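PDB 5U1T: separin from Saccharomyces cerevisiae, which cleaves the SCC1 subunit of cohesin at the onset of anaphase as a caspase-like cysteine protease, and is held inactive by securin for most of the cell cycle. Local coordinates for residues Val397-Asn400 with Ala401-Phe405; Lys406-Ser409 with Phe410-Thr414; Asp349-Val352 with Ile353-Ser357; Asn416-Ile419 with Ser420-Leu423. All coordinates share one frame; numbering follows the deposited sequence.

Contact 1: Val397-Asn400 with Ala401-Phe405; sequences VLFN and ASVLF
N400 O is approached by two backbone N-H groups of the following turn: L404 N binds it almost straight (2.8 Å, 175° at the hydrogen), and V403 N reaches the same N400 O in a weak bond. V403 N also gives its N-H to F399 O at 3.1 Å, so this amide is shared between two successive carbonyls. Earlier in the helix the regular pattern holds, with A401 N on V397 O and S402 N on L398 O, each 3.0 Å long. The main side-chain contact is a CH-pi pair: V403 CG2 lies over one face of the F399 ring, 3.9 Å from its centroid and displaced toward the rim, where F399 CZ is 3.6 Å from V403 CG2. F399 carries its ring anti to the backbone N (chi1 168°), and V403 meets it with the methyl that stands beside its own N. S402 OG approaches the F399 ring obliquely and turns back toward F399 O, at a modelled separation too short to be trusted. The amide of N400 is engaged elsewhere, ND2 with N356 OD1 and OD1 with the backbone of another protein's chain. Helix 388-404, which holds all this, sets L398 against F410, T414 and L417 of helix 408-425 and V397 against I355 of helix 342-357 and L375 of helix 365-384, while F399 and V403 pack on apolar side chains of the other protein.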
loop_
_atom_site.group_PDB
_atom_site.type_symbol
_atom_site.label_atom_id
_atom_site.label_comp_id
_atom_site.label_asym_id
_atom_site.label_seq_id
_atom_site.Cartn_x
_atom_site.Cartn_y
_atom_site.Cartn_z
ATOM N N VAL A 397 9.600 -16.410 48.823
ATOM C CA VAL A 397 9.245 -17.556 49.650
ATOM C C VAL A 397 7.735 -17.601 49.878
ATOM O O VAL A 397 7.119 -18.660 49.782
ATOM C CB VAL A 397 10.004 -17.535 50.990
ATOM C CG1 VAL A 397 9.516 -18.648 51.920
ATOM C CG2 VAL A 397 11.488 -17.681 50.725
ATOM N N LEU A 398 7.139 -16.446 50.143
ATOM C CA LEU A 398 5.691 -16.354 50.270
ATOM C C LEU A 398 5.009 -16.855 49.005
ATOM O O LEU A 398 4.042 -17.618 49.080
ATOM C CB LEU A 398 5.257 -14.914 50.572
ATOM C CG LEU A 398 5.382 -14.428 52.019
ATOM C CD1 LEU A 398 5.146 -12.940 52.083
ATOM C CD2 LEU A 398 4.393 -15.165 52.894
ATOM N N PHE A 399 5.518 -16.444 47.845
ATOM C CA PHE A 399 4.915 -16.858 46.589
ATOM C C PHE A 399 4.970 -18.365 46.400
ATOM O O PHE A 399 4.026 -18.979 45.904
ATOM C CB PHE A 399 5.590 -16.194 45.399
ATOM C CG PHE A 399 5.190 -16.800 44.094
ATOM C CD1 PHE A 399 3.947 -16.523 43.544
ATOM C CD2 PHE A 399 6.031 -17.678 43.431
ATOM C CE1 PHE A 399 3.554 -17.096 42.338
ATOM C CE2 PHE A 399 5.648 -18.252 42.232
ATOM C CZ PHE A 399 4.404 -17.962 41.687
ATOM N N ASN A 400 6.097 -18.949 46.784
ATOM C CA ASN A 400 6.303 -20.381 46.633
ATOM C C ASN A 400 5.393 -21.194 47.537
ATOM O O ASN A 400 4.897 -22.249 47.144
ATOM C CB ASN A 400 7.758 -20.743 46.917
ATOM C CG ASN A 400 8.714 -20.180 45.885
ATOM O OD1 ASN A 400 8.331 -19.853 44.754
ATOM N ND2 ASN A 400 9.979 -20.072 46.272
ATOM N N ALA A 401 5.188 -20.708 48.754
ATOM C CA ALA A 401 4.195 -21.305 49.626
ATOM C C ALA A 401 2.823 -21.216 48.953
ATOM O O ALA A 401 2.080 -22.196 48.937
ATOM C CB ALA A 401 4.185 -20.621 50.988
ATOM N N SER A 402 2.502 -20.057 48.373
ATOM C CA SER A 402 1.206 -19.887 47.726
ATOM C C SER A 402 1.005 -20.940 46.648
ATOM O O SER A 402 -0.113 -21.392 46.440
ATOM C CB SER A 402 1.042 -18.478 47.137
ATOM O OG SER A 402 1.801 -18.286 45.962
ATOM N N VAL A 403 2.084 -21.365 45.991
ATOM C CA VAL A 403 1.974 -22.404 44.969
ATOM C C VAL A 403 1.912 -23.807 45.579
ATOM O O VAL A 403 1.018 -24.594 45.264
ATOM C CB VAL A 403 3.142 -22.349 43.978
ATOM C CG1 VAL A 403 2.870 -23.271 42.799
ATOM C CG2 VAL A 403 3.346 -20.937 43.490
ATOM N N LEU A 404 2.858 -24.114 46.459
ATOM C CA LEU A 404 2.937 -25.443 47.057
ATOM C C LEU A 404 1.742 -25.754 47.958
ATOM O O LEU A 404 1.258 -26.888 47.982
ATOM C CB LEU A 404 4.235 -25.593 47.856
ATOM C CG LEU A 404 5.537 -25.646 47.052
ATOM C CD1 LEU A 404 6.688 -26.177 47.912
ATOM C CD2 LEU A 404 5.349 -26.494 45.806
ATOM N N PHE A 405 1.278 -24.754 48.708
ATOM C CA PHE A 405 0.134 -24.940 49.597
ATOM C C PHE A 405 -1.151 -24.815 48.812
ATOM O O PHE A 405 -2.232 -25.141 49.296
ATOM C CB PHE A 405 0.134 -23.915 50.733
ATOM C CG PHE A 405 1.321 -24.006 51.631
ATOM C CD1 PHE A 405 2.054 -25.175 51.718
ATOM C CD2 PHE A 405 1.705 -22.920 52.396
ATOM C CE1 PHE A 405 3.148 -25.260 52.552
ATOM C CE2 PHE A 405 2.795 -23.000 53.231
ATOM C CZ PHE A 405 3.518 -24.173 53.310
#

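Contact 2: Lys406-Ser409 with Phe410-Thr414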
loop_
_atom_site.group_PDB
_atom_site.type_symbol
_atom_site.label_atom_id
_atom_site.label_comp_id
_atom_site.label_asym_id
_atom_site.label_seq_id
_atom_site.Cartn_x
_atom_site.Cartn_y
_atom_site.Cartn_z
ATOM N N LYS A 406 -1.019 -24.330 47.591
ATOM C CA LYS A 406 -2.176 -23.999 46.788
ATOM C C LYS A 406 -3.112 -23.061 47.562
ATOM O O LYS A 406 -4.305 -23.333 47.679
ATOM C CB LYS A 406 -2.918 -25.272 46.354
ATOM C CG LYS A 406 -2.023 -26.312 45.676
ATOM C CD LYS A 406 -2.822 -27.309 44.830
ATOM C CE LYS A 406 -1.918 -28.390 44.245
ATOM N NZ LYS A 406 -1.192 -29.150 45.329
ATOM N N SER A 407 -2.575 -21.940 48.045
ATOM C CA SER A 407 -3.324 -21.029 48.905
ATOM C C SER A 407 -3.467 -19.640 48.342
ATOM O O SER A 407 -2.476 -18.958 48.124
ATOM C CB SER A 407 -2.657 -20.908 50.271
ATOM O OG SER A 407 -3.056 -19.703 50.913
ATOM N N HIS A 408 -4.700 -19.191 48.156
ATOM C CA HIS A 408 -4.912 -17.808 47.768
ATOM C C HIS A 408 -4.472 -16.829 48.864
ATOM O O HIS A 408 -4.118 -15.681 48.564
ATOM C CB HIS A 408 -6.374 -17.561 47.416
ATOM C CG HIS A 408 -6.595 -16.300 46.642
ATOM N ND1 HIS A 408 -7.336 -15.245 47.127
ATOM C CD2 HIS A 408 -6.161 -15.922 45.417
ATOM C CE1 HIS A 408 -7.359 -14.275 46.233
ATOM N NE2 HIS A 408 -6.657 -14.662 45.186
ATOM N N SER A 409 -4.499 -17.273 50.122
ATOM C CA SER A 409 -4.116 -16.409 51.229
ATOM C C SER A 409 -2.657 -16.006 51.140
ATOM O O SER A 409 -2.328 -14.824 51.249
ATOM C CB SER A 409 -4.387 -17.085 52.565
ATOM O OG SER A 409 -5.776 -17.250 52.749
ATOM N N PHE A 410 -1.779 -16.978 50.927
ATOM C CA PHE A 410 -0.368 -16.661 50.725
ATOM C C PHE A 410 -0.132 -15.762 49.511
ATOM O O PHE A 410 0.726 -14.882 49.547
ATOM C CB PHE A 410 0.450 -17.939 50.595
ATOM C CG PHE A 410 0.884 -18.496 51.900
ATOM C CD1 PHE A 410 2.062 -18.061 52.493
ATOM C CD2 PHE A 410 0.107 -19.438 52.559
ATOM C CE1 PHE A 410 2.469 -18.573 53.722
ATOM C CE2 PHE A 410 0.505 -19.958 53.793
ATOM C CZ PHE A 410 1.687 -19.524 54.377
ATOM N N LEU A 411 -0.897 -15.973 48.443
ATOM C CA LEU A 411 -0.695 -15.202 47.223
ATOM C C LEU A 411 -1.125 -13.768 47.460
ATOM O O LEU A 411 -0.433 -12.836 47.052
ATOM C CB LEU A 411 -1.462 -15.804 46.041
ATOM C CG LEU A 411 -1.227 -15.104 44.704
ATOM C CD1 LEU A 411 0.246 -15.176 44.352
ATOM C CD2 LEU A 411 -2.078 -15.713 43.601
ATOM N N LEU A 412 -2.266 -13.587 48.121
ATOM C CA LEU A 412 -2.687 -12.245 48.499
ATOM C C LEU A 412 -1.619 -11.623 49.388
ATOM O O LEU A 412 -1.281 -10.449 49.234
ATOM C CB LEU A 412 -4.042 -12.261 49.202
ATOM C CG LEU A 412 -5.267 -12.323 48.288
ATOM C CD1 LEU A 412 -6.521 -12.628 49.087
ATOM C CD2 LEU A 412 -5.425 -11.030 47.523
ATOM N N LYS A 413 -1.047 -12.412 50.287
ATOM C CA LYS A 413 -0.002 -11.875 51.146
ATOM C C LYS A 413 1.240 -11.518 50.324
ATOM O O LYS A 413 1.918 -10.528 50.585
ATOM C CB LYS A 413 0.348 -12.860 52.266
ATOM C CG LYS A 413 0.821 -12.166 53.537
ATOM C CD LYS A 413 1.473 -13.118 54.513
ATOM C CE LYS A 413 1.916 -12.393 55.808
ATOM N NZ LYS A 413 2.808 -11.215 55.509
ATOM N N THR A 414 1.516 -12.323 49.311
ATOM C CA THR A 414 2.635 -12.077 48.415
ATOM C C THR A 414 2.472 -10.775 47.619
ATOM O O THR A 414 3.355 -9.915 47.646
ATOM C CB THR A 414 2.808 -13.256 47.442
ATOM O OG1 THR A 414 3.102 -14.444 48.193
ATOM C CG2 THR A 414 3.926 -12.973 46.417
#
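S407 OG accepts the backbone N-H of F410 at 3.0 Å in a nearly linear bond (169°), and the same oxygen sits in the plane of the F410 ring at its edge, 3.6 Å from F410 CD2. The hydroxyl is brought there by a chi1 of 158°, which turns OG away from its own N and over the first turn of the helix. An alanine here is likely to leave the F410 N-H without its side-chain acceptor and to weaken the start of the helix, since the backbone bond from L411 N to S407 O is itself weak. One step on, L412 lays CG and CD1 obliquely against the H408 ring; CD1 is 3.4 Å from H408 ND1, and the backbones of the pair are joined by L412 N on H408 O at 2.8 Å. K413 N binds S409 O in the same way. F410 O takes both T414 N and T414 OG1, which arrive from opposite faces of its plane, the hydroxyl at 2.8 Å. Farther out, H408 NE2 has a weak bond to K450 O, L411 and L412 rest on I454, and the F410 ring meets F405 edge-to-face. The arrangement is an N-cap directly following a Schellman motif: K406, with positive phi, is the C' residue that ends helix 388-404, and S407 caps helix 408-425, making the tight turn of a helical hairpin.

Contact 3: Asp349-Val352 with Ile353-Ser357; sequences DCTV and IYINS
The last two turns of helix 342-357 hold T351 against I355, whose side chains meet at an oblique angle with T351 CG2 4.1 Å from I355 CD1. T351 CG2 stands anti to the backbone N, which turns the methyl to I355, while OG1 (chi1 -79°), beside that N, bonds to Q347. Their backbones are tied by I355 N on T351 O (3.1 Å, 160°), and T351 O also lies at the edge of the Y354 ring. Y354 N binds C350 O at 2.9 Å. The preceding amide is held less firmly: I353 N has only weak bonds, to D349 O at 3.2 Å and to C350 O at 3.0 Å. This helix is one of the packed array of the helical domain, where T351 and Y354 touch L326 of helix 319-336 and I355 packs on L371, L374 and L378 of helix 365-384. V352 CG2 comes within 3.9 Å of CD1 of the exposed I353, which also packs on an apolar side chain of another protein's chain. D349 OD1 forms a salt bridge with R390 NE, and Y354 OH bonds to T322. At the C-terminal end S357 gives I353 O two bonds, from its backbone N at 3.1 Å and from OG, the two donors reaching that oxygen from opposite faces of its plane.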
loop_
_atom_site.group_PDB
_atom_site.type_symbol
_atom_site.label_atom_id
_atom_site.label_comp_id
_atom_site.label_asym_id
_atom_site.label_seq_id
_atom_site.Cartn_x
_atom_site.Cartn_y
_atom_site.Cartn_z
ATOM N N ASP A 349 19.975 -14.585 55.639
ATOM C CA ASP A 349 20.123 -15.227 54.340
ATOM C C ASP A 349 20.025 -16.738 54.481
ATOM O O ASP A 349 19.349 -17.398 53.706
ATOM C CB ASP A 349 21.449 -14.827 53.702
ATOM C CG ASP A 349 21.458 -13.386 53.250
ATOM O OD1 ASP A 349 20.515 -12.648 53.617
ATOM O OD2 ASP A 349 22.403 -12.993 52.532
ATOM N N CYS A 350 20.654 -17.273 55.515
ATOM C CA CYS A 350 20.602 -18.701 55.764
ATOM C C CYS A 350 19.222 -19.172 56.229
ATOM O O CYS A 350 18.711 -20.181 55.745
ATOM C CB CYS A 350 21.657 -19.084 56.793
ATOM S SG CYS A 350 21.853 -20.850 56.969
ATOM N N THR A 351 18.625 -18.440 57.166
ATOM C CA THR A 351 17.326 -18.820 57.717
ATOM C C THR A 351 16.274 -18.840 56.624
ATOM O O THR A 351 15.357 -19.664 56.658
ATOM C CB THR A 351 16.882 -17.871 58.868
ATOM O OG1 THR A 351 17.573 -18.229 60.071
ATOM C CG2 THR A 351 15.387 -17.975 59.141
ATOM N N VAL A 352 16.427 -17.961 55.634
ATOM C CA VAL A 352 15.444 -17.861 54.562
ATOM C C VAL A 352 15.717 -18.871 53.454
ATOM O O VAL A 352 14.850 -19.133 52.621
ATOM C CB VAL A 352 15.391 -16.436 53.949
ATOM C CG1 VAL A 352 15.427 -15.380 55.042
ATOM C CG2 VAL A 352 16.512 -16.217 52.952
ATOM N N ILE A 353 16.919 -19.432 53.428
ATOM C CA ILE A 353 17.195 -20.510 52.486
ATOM C C ILE A 353 16.615 -21.780 53.098
ATOM O O ILE A 353 16.061 -22.626 52.397
ATOM C CB ILE A 353 18.713 -20.671 52.180
ATOM C CG1 ILE A 353 19.107 -19.945 50.887
ATOM C CG2 ILE A 353 19.068 -22.125 51.984
ATOM C CD1 ILE A 353 18.940 -18.447 50.903
ATOM N N TYR A 354 16.713 -21.885 54.419
ATOM C CA TYR A 354 16.162 -23.029 55.143
ATOM C C TYR A 354 14.656 -23.162 54.959
ATOM O O TYR A 354 14.148 -24.243 54.652
ATOM C CB TYR A 354 16.476 -22.927 56.634
ATOM C CG TYR A 354 15.783 -23.983 57.463
ATOM C CD1 TYR A 354 16.093 -25.328 57.306
ATOM C CD2 TYR A 354 14.824 -23.637 58.408
ATOM C CE1 TYR A 354 15.466 -26.303 58.066
ATOM C CE2 TYR A 354 14.187 -24.605 59.174
ATOM C CZ TYR A 354 14.514 -25.938 58.997
ATOM O OH TYR A 354 13.893 -26.913 59.750
ATOM N N ILE A 355 13.952 -22.056 55.168
ATOM C CA ILE A 355 12.509 -22.038 55.043
ATOM C C ILE A 355 12.088 -22.440 53.645
ATOM O O ILE A 355 11.266 -23.335 53.458
ATOM C CB ILE A 355 11.942 -20.661 55.331
ATOM C CG1 ILE A 355 12.303 -20.200 56.735
ATOM C CG2 ILE A 355 10.464 -20.683 55.184
ATOM C CD1 ILE A 355 12.046 -18.723 56.906
ATOM N N ASN A 356 12.665 -21.765 52.663
ATOM C CA ASN A 356 12.321 -22.012 51.271
ATOM C C ASN A 356 12.479 -23.482 50.877
ATOM O O ASN A 356 11.642 -24.056 50.172
ATOM C CB ASN A 356 13.180 -21.139 50.365
ATOM C CG ASN A 356 12.710 -21.171 48.932
ATOM O OD1 ASN A 356 11.525 -21.361 48.669
ATOM N ND2 ASN A 356 13.635 -20.998 47.996
ATOM N N SER A 357 13.552 -24.092 51.366
ATOM C CA SER A 357 13.893 -25.458 50.999
ATOM C C SER A 357 12.927 -26.475 51.581
ATOM O O SER A 357 12.793 -27.581 51.060
ATOM C CB SER A 357 15.312 -25.779 51.458
ATOM O OG SER A 357 16.200 -24.747 51.070
#

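Contact 4: Asn416-Ile419 with Ser420-Leu423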
loop_
_atom_site.group_PDB
_atom_site.type_symbol
_atom_site.label_atom_id
_atom_site.label_comp_id
_atom_site.label_asym_id
_atom_site.label_seq_id
_atom_site.Cartn_x
_atom_site.Cartn_y
_atom_site.Cartn_z
ATOM N N ASN A 416 0.639 -8.190 48.219
ATOM C CA ASN A 416 0.681 -7.003 49.052
ATOM C C ASN A 416 2.079 -6.638 49.513
ATOM O O ASN A 416 2.410 -5.466 49.605
ATOM C CB ASN A 416 -0.230 -7.171 50.248
ATOM C CG ASN A 416 -0.826 -5.869 50.684
ATOM O OD1 ASN A 416 -0.993 -4.953 49.885
ATOM N ND2 ASN A 416 -1.137 -5.764 51.965
ATOM N N LEU A 417 2.906 -7.637 49.790
ATOM C CA LEU A 417 4.270 -7.356 50.207
ATOM C C LEU A 417 5.036 -6.746 49.052
ATOM O O LEU A 417 5.866 -5.849 49.242
ATOM C CB LEU A 417 4.962 -8.618 50.697
ATOM C CG LEU A 417 6.322 -8.381 51.346
ATOM C CD1 LEU A 417 6.213 -7.296 52.374
ATOM C CD2 LEU A 417 6.816 -9.657 51.970
ATOM N N GLU A 418 4.751 -7.254 47.854
ATOM C CA GLU A 418 5.279 -6.702 46.615
ATOM C C GLU A 418 4.923 -5.222 46.512
ATOM O O GLU A 418 5.800 -4.372 46.357
ATOM C CB GLU A 418 4.730 -7.482 45.411
ATOM C CG GLU A 418 5.370 -7.130 44.087
ATOM C CD GLU A 418 6.898 -7.107 44.174
ATOM O OE1 GLU A 418 7.516 -8.172 44.423
ATOM O OE2 GLU A 418 7.484 -6.012 43.998
ATOM N N ILE A 419 3.631 -4.928 46.620
ATOM C CA ILE A 419 3.147 -3.552 46.619
ATOM C C ILE A 419 3.795 -2.707 47.706
ATOM O O ILE A 419 4.181 -1.556 47.470
ATOM C CB ILE A 419 1.632 -3.496 46.798
ATOM C CG1 ILE A 419 0.936 -4.013 45.540
ATOM C CG2 ILE A 419 1.188 -2.079 47.105
ATOM C CD1 ILE A 419 1.315 -3.263 44.268
ATOM N N SER A 420 3.920 -3.279 48.894
ATOM C CA SER A 420 4.540 -2.562 49.991
ATOM C C SER A 420 5.897 -2.045 49.565
ATOM O O SER A 420 6.139 -0.842 49.607
ATOM C CB SER A 420 4.664 -3.441 51.241
ATOM O OG SER A 420 3.418 -3.518 51.912
ATOM N N ASN A 421 6.731 -2.967 49.136
ATOM C CA ASN A 421 8.066 -2.702 48.659
ATOM C C ASN A 421 8.103 -1.613 47.613
ATOM O O ASN A 421 8.966 -0.760 47.603
ATOM C CB ASN A 421 8.590 -3.975 48.035
ATOM C CG ASN A 421 9.962 -3.813 47.488
ATOM O OD1 ASN A 421 10.546 -2.763 47.590
ATOM N ND2 ASN A 421 10.482 -4.847 46.902
ATOM N N VAL A 422 7.163 -1.685 46.705
ATOM C CA VAL A 422 7.046 -0.705 45.645
ATOM C C VAL A 422 6.870 0.673 46.265
ATOM O O VAL A 422 7.563 1.619 45.898
ATOM C CB VAL A 422 5.872 -0.986 44.706
ATOM C CG1 VAL A 422 5.652 0.201 43.809
ATOM C CG2 VAL A 422 6.126 -2.240 43.881
ATOM N N LEU A 423 5.942 0.783 47.216
ATOM C CA LEU A 423 5.632 2.067 47.828
ATOM C C LEU A 423 6.824 2.585 48.611
ATOM O O LEU A 423 7.121 3.781 48.623
ATOM C CB LEU A 423 4.416 1.936 48.715
ATOM C CG LEU A 423 3.126 1.874 47.916
ATOM C CD1 LEU A 423 1.916 1.668 48.826
ATOM C CD2 LEU A 423 2.986 3.148 47.124
#
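From N416 to L423 the backbone runs as regular alpha-helix, with S420 N, N421 N, V422 N and L423 N bound in turn to N416 O, L417 O, E418 O and I419 O at 2.8 to 3.0 Å. The segment belongs to helix 408-425 of the helical domain, and its side chains divide between polar pairs and apolar packing. S420 sends its hydroxyl back along the helix to N416 O, 3.2 Å from OG, with chi1 at -79° placing OG beside its own backbone N. That carbonyl thus holds two donors of one residue: OG stands 37° out of its plane, and S420 N comes from the opposite face. With alanine in this place, N416 O would probably keep the backbone N-H and lose the second donor above its plane. I419 and L423, one turn apart, lie side by side and point the same way. E418 leaves the backbone with CG anti to N and then bends at chi2 (48°), which swings its carboxylate over the neighbouring turn; OE2 lies 4.0 Å from V422 CG2, while OE1 is in a salt bridge with K437 NZ. N421 OD1 bonds to S425 OG. Outside the segment, L417 packs on L391, I395 and L398 of helix 388-404, and both E418 and I419 touch F438 of helix 431-444. In the apolar pair of this face, I419 CG2 is 4.2 Å from L423 CD1.

Contact 1 is the most buried of the four; the others mix buried and exposed residues. Contacts 2 and 4 lie on one helix, 408-425, their centres about 14 Å apart, and contact 1, at the end of the helix before it, packs on both. Contact 3 belongs to a separate helix, reaching contact 1 through a bond between two side-chain amides and having no touch with contacts 2 and 4. Hydroxyls returning to the carbonyl four residues back recur in contacts 2, 3 and 4, whereas the distinctive side-chain contact of contact 1 is a methyl over an aromatic face. Contacts 1 and 3 alone meet the other protein.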